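Local atomic coordinates of sister chromatid cohesion protein (Chaetomium thermophilum, PDB entry 5T8V), a protein that probably acts as a cohesin loader that associates with chromatin, this chain being its C-terminal, HEAT-repeat fragment. Residues G252-A257 / R293-A298. Numbering follows the deposited sequence.
Sequences GFRLVA and RTFKLA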
loop_
_atom_site.group_PDB
_atom_site.type_symbol
_atom_site.label_atom_id
_atom_site.label_comp_id
_atom_site.label_asym_id
_atom_site.label_seq_id
_atom_site.Cartn_x
_atom_site.Cartn_y
_atom_site.Cartn_z
ATOM N N GLY A 252 -33.568 27.049 -20.319
ATOM C CA GLY A 252 -33.708 27.210 -21.755
ATOM C C GLY A 252 -32.709 28.199 -22.317
ATOM O O GLY A 252 -32.125 27.973 -23.382
ATOM N N PHE A 253 -32.487 29.306 -21.606
ATOM C CA PHE A 253 -31.453 30.236 -22.053
ATOM C C PHE A 253 -30.091 29.555 -22.120
ATOM O O PHE A 253 -29.367 29.684 -23.115
ATOM C CB PHE A 253 -31.399 31.458 -21.142
ATOM C CG PHE A 253 -32.439 32.483 -21.456
ATOM C CD1 PHE A 253 -32.326 33.272 -22.585
ATOM C CD2 PHE A 253 -33.532 32.653 -20.630
ATOM C CE1 PHE A 253 -33.285 34.217 -22.882
ATOM C CE2 PHE A 253 -34.492 33.597 -20.920
ATOM C CZ PHE A 253 -34.367 34.382 -22.048
ATOM N N ARG A 254 -29.715 28.828 -21.063
ATOM C CA ARG A 254 -28.439 28.116 -21.067
ATOM C C ARG A 254 -28.308 27.237 -22.308
ATOM O O ARG A 254 -27.275 27.249 -22.994
ATOM C CB ARG A 254 -28.313 27.277 -19.794
ATOM C CG ARG A 254 -26.889 27.036 -19.322
ATOM C CD ARG A 254 -26.877 26.512 -17.889
ATOM N NE ARG A 254 -27.718 25.328 -17.727
ATOM C CZ ARG A 254 -28.071 24.809 -16.554
ATOM N NH1 ARG A 254 -27.662 25.370 -15.421
ATOM N NH2 ARG A 254 -28.840 23.728 -16.510
ATOM N N LEU A 255 -29.358 26.476 -22.619
ATOM C CA LEU A 255 -29.312 25.582 -23.774
ATOM C C LEU A 255 -29.128 26.363 -25.071
ATOM O O LEU A 255 -28.286 26.013 -25.907
ATOM C CB LEU A 255 -30.581 24.735 -23.825
ATOM C CG LEU A 255 -30.440 23.349 -23.198
ATOM C CD1 LEU A 255 -31.800 22.750 -22.893
ATOM C CD2 LEU A 255 -29.649 22.441 -24.130
ATOM N N VAL A 256 -29.918 27.423 -25.262
ATOM C CA VAL A 256 -29.763 28.253 -26.456
ATOM C C VAL A 256 -28.325 28.742 -26.583
ATOM O O VAL A 256 -27.754 28.773 -27.682
ATOM C CB VAL A 256 -30.762 29.426 -26.419
ATOM C CG1 VAL A 256 -30.376 30.515 -27.420
ATOM C CG2 VAL A 256 -32.164 28.922 -26.713
ATOM N N ALA A 257 -27.719 29.135 -25.459
ATOM C CA ALA A 257 -26.339 29.604 -25.498
ATOM C C ALA A 257 -25.396 28.500 -25.955
ATOM O O ALA A 257 -24.513 28.732 -26.792
ATOM C CB ALA A 257 -25.922 30.132 -24.127
ATOM N N ARG A 293 -22.413 21.676 -10.097
ATOM C CA ARG A 293 -22.945 20.866 -11.193
ATOM C C ARG A 293 -24.442 21.131 -11.289
ATOM O O ARG A 293 -25.257 20.483 -10.630
ATOM C CB ARG A 293 -22.637 19.393 -10.964
ATOM C CG ARG A 293 -21.166 19.116 -10.687
ATOM C CD ARG A 293 -20.905 17.640 -10.466
ATOM N NE ARG A 293 -19.483 17.357 -10.277
ATOM C CZ ARG A 293 -18.858 17.358 -9.103
ATOM N NH1 ARG A 293 -19.519 17.629 -7.983
ATOM N NH2 ARG A 293 -17.560 17.083 -9.047
ATOM N N THR A 294 -24.808 22.099 -12.129
ATOM C CA THR A 294 -26.185 22.559 -12.249
ATOM C C THR A 294 -26.821 22.181 -13.582
ATOM O O THR A 294 -27.891 22.702 -13.916
ATOM C CB THR A 294 -26.246 24.079 -12.061
ATOM O OG1 THR A 294 -25.607 24.729 -13.168
ATOM C CG2 THR A 294 -25.547 24.488 -10.770
ATOM N N PHE A 295 -26.196 21.292 -14.350
ATOM C CA PHE A 295 -26.715 20.856 -15.646
ATOM C C PHE A 295 -27.229 19.429 -15.483
ATOM O O PHE A 295 -26.444 18.478 -15.431
ATOM C CB PHE A 295 -25.634 20.947 -16.717
ATOM C CG PHE A 295 -26.138 20.720 -18.114
ATOM C CD1 PHE A 295 -26.632 21.771 -18.867
ATOM C CD2 PHE A 295 -26.105 19.458 -18.679
ATOM C CE1 PHE A 295 -27.088 21.565 -20.150
ATOM C CE2 PHE A 295 -26.562 19.248 -19.966
ATOM C CZ PHE A 295 -27.053 20.303 -20.701
ATOM N N LYS A 296 -28.548 19.283 -15.401
ATOM C CA LYS A 296 -29.155 17.982 -15.165
ATOM C C LYS A 296 -29.224 17.185 -16.457
ATOM O O LYS A 296 -29.568 17.716 -17.517
ATOM C CB LYS A 296 -30.557 18.142 -14.580
ATOM C CG LYS A 296 -30.625 19.006 -13.329
ATOM C CD LYS A 296 -29.817 18.416 -12.183
ATOM C CE LYS A 296 -29.922 19.284 -10.938
ATOM N NZ LYS A 296 -29.139 18.738 -9.795
ATOM N N LEU A 297 -28.893 15.902 -16.364
ATOM C CA LEU A 297 -28.964 14.990 -17.493
ATOM C C LEU A 297 -30.204 14.114 -17.376
ATOM O O LEU A 297 -30.712 13.867 -16.279
ATOM C CB LEU A 297 -27.715 14.111 -17.563
ATOM C CG LEU A 297 -26.377 14.852 -17.594
ATOM C CD1 LEU A 297 -25.226 13.859 -17.562
ATOM C CD2 LEU A 297 -26.283 15.752 -18.820
ATOM N N ALA A 298 -30.687 13.644 -18.528
ATOM C CA ALA A 298 -31.884 12.808 -18.551
ATOM C C ALA A 298 -31.769 11.652 -17.564
ATOM O O ALA A 298 -32.703 11.375 -16.805
ATOM C CB ALA A 298 -32.124 12.285 -19.968
#
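Arg-254 on helix 247-267 faces Phe-295 on strand 295-296 with the two CA atoms 9.2 Å apart, a gap that the backbones do not close and that one long side chain has to span. Arginine suits this task: its aliphatic part leaves the helix with CG anti to the backbone N, runs on extended, and bends at chi3 (54°) to present the end of the guanidinium to the carbonyl of Thr-294. Both terminal nitrogens reach that single oxygen. NH2 of Arg-254 lies 2.9 Å from O of Thr-294, whereas the bond from NH1 of Arg-254 to the same oxygen, at 3.1 Å, is weak. The oxygen lies at the guanidinium edge, near its plane, and accepts from both nitrogens, neither bond being straight (131° at NH2). Threonine contributes here mainly through its backbone: its OG1 comes within 3.1 Å of NH1 of Arg-254, yet at an angle too poor for a hydrogen bond.

In this predominantly helical HEAT-repeat protein, strands are rare. Strand 295-296 pairs antiparallel with strand 302-303, Phe-295 bonding through its backbone to Ile-303, and so forms a two-stranded hairpin leading into helix 305-315, whose Pro-305 touches both Arg-254 and Thr-294. Phe-295 fits a place shared by charge and hydrocarbon. Its CD1 lies 3.8 Å from NH2 of Arg-254, with the ring and guanidinium planes inclined by 50°, while its CB lies above one guanidinium face, offset toward the rim. The Phe-295 side chain also touches Ile-303 and Ala-308. Were Arg-254 an alanine, the Thr-294 carbonyl would probably lose both donors and a gap would open beside the Phe-295 ring. Lys-296 hydrogen-bonds through NZ to Ser-302 on the partner strand, and Arg-293, just before the hairpin, forms a salt bridge with Asp-411.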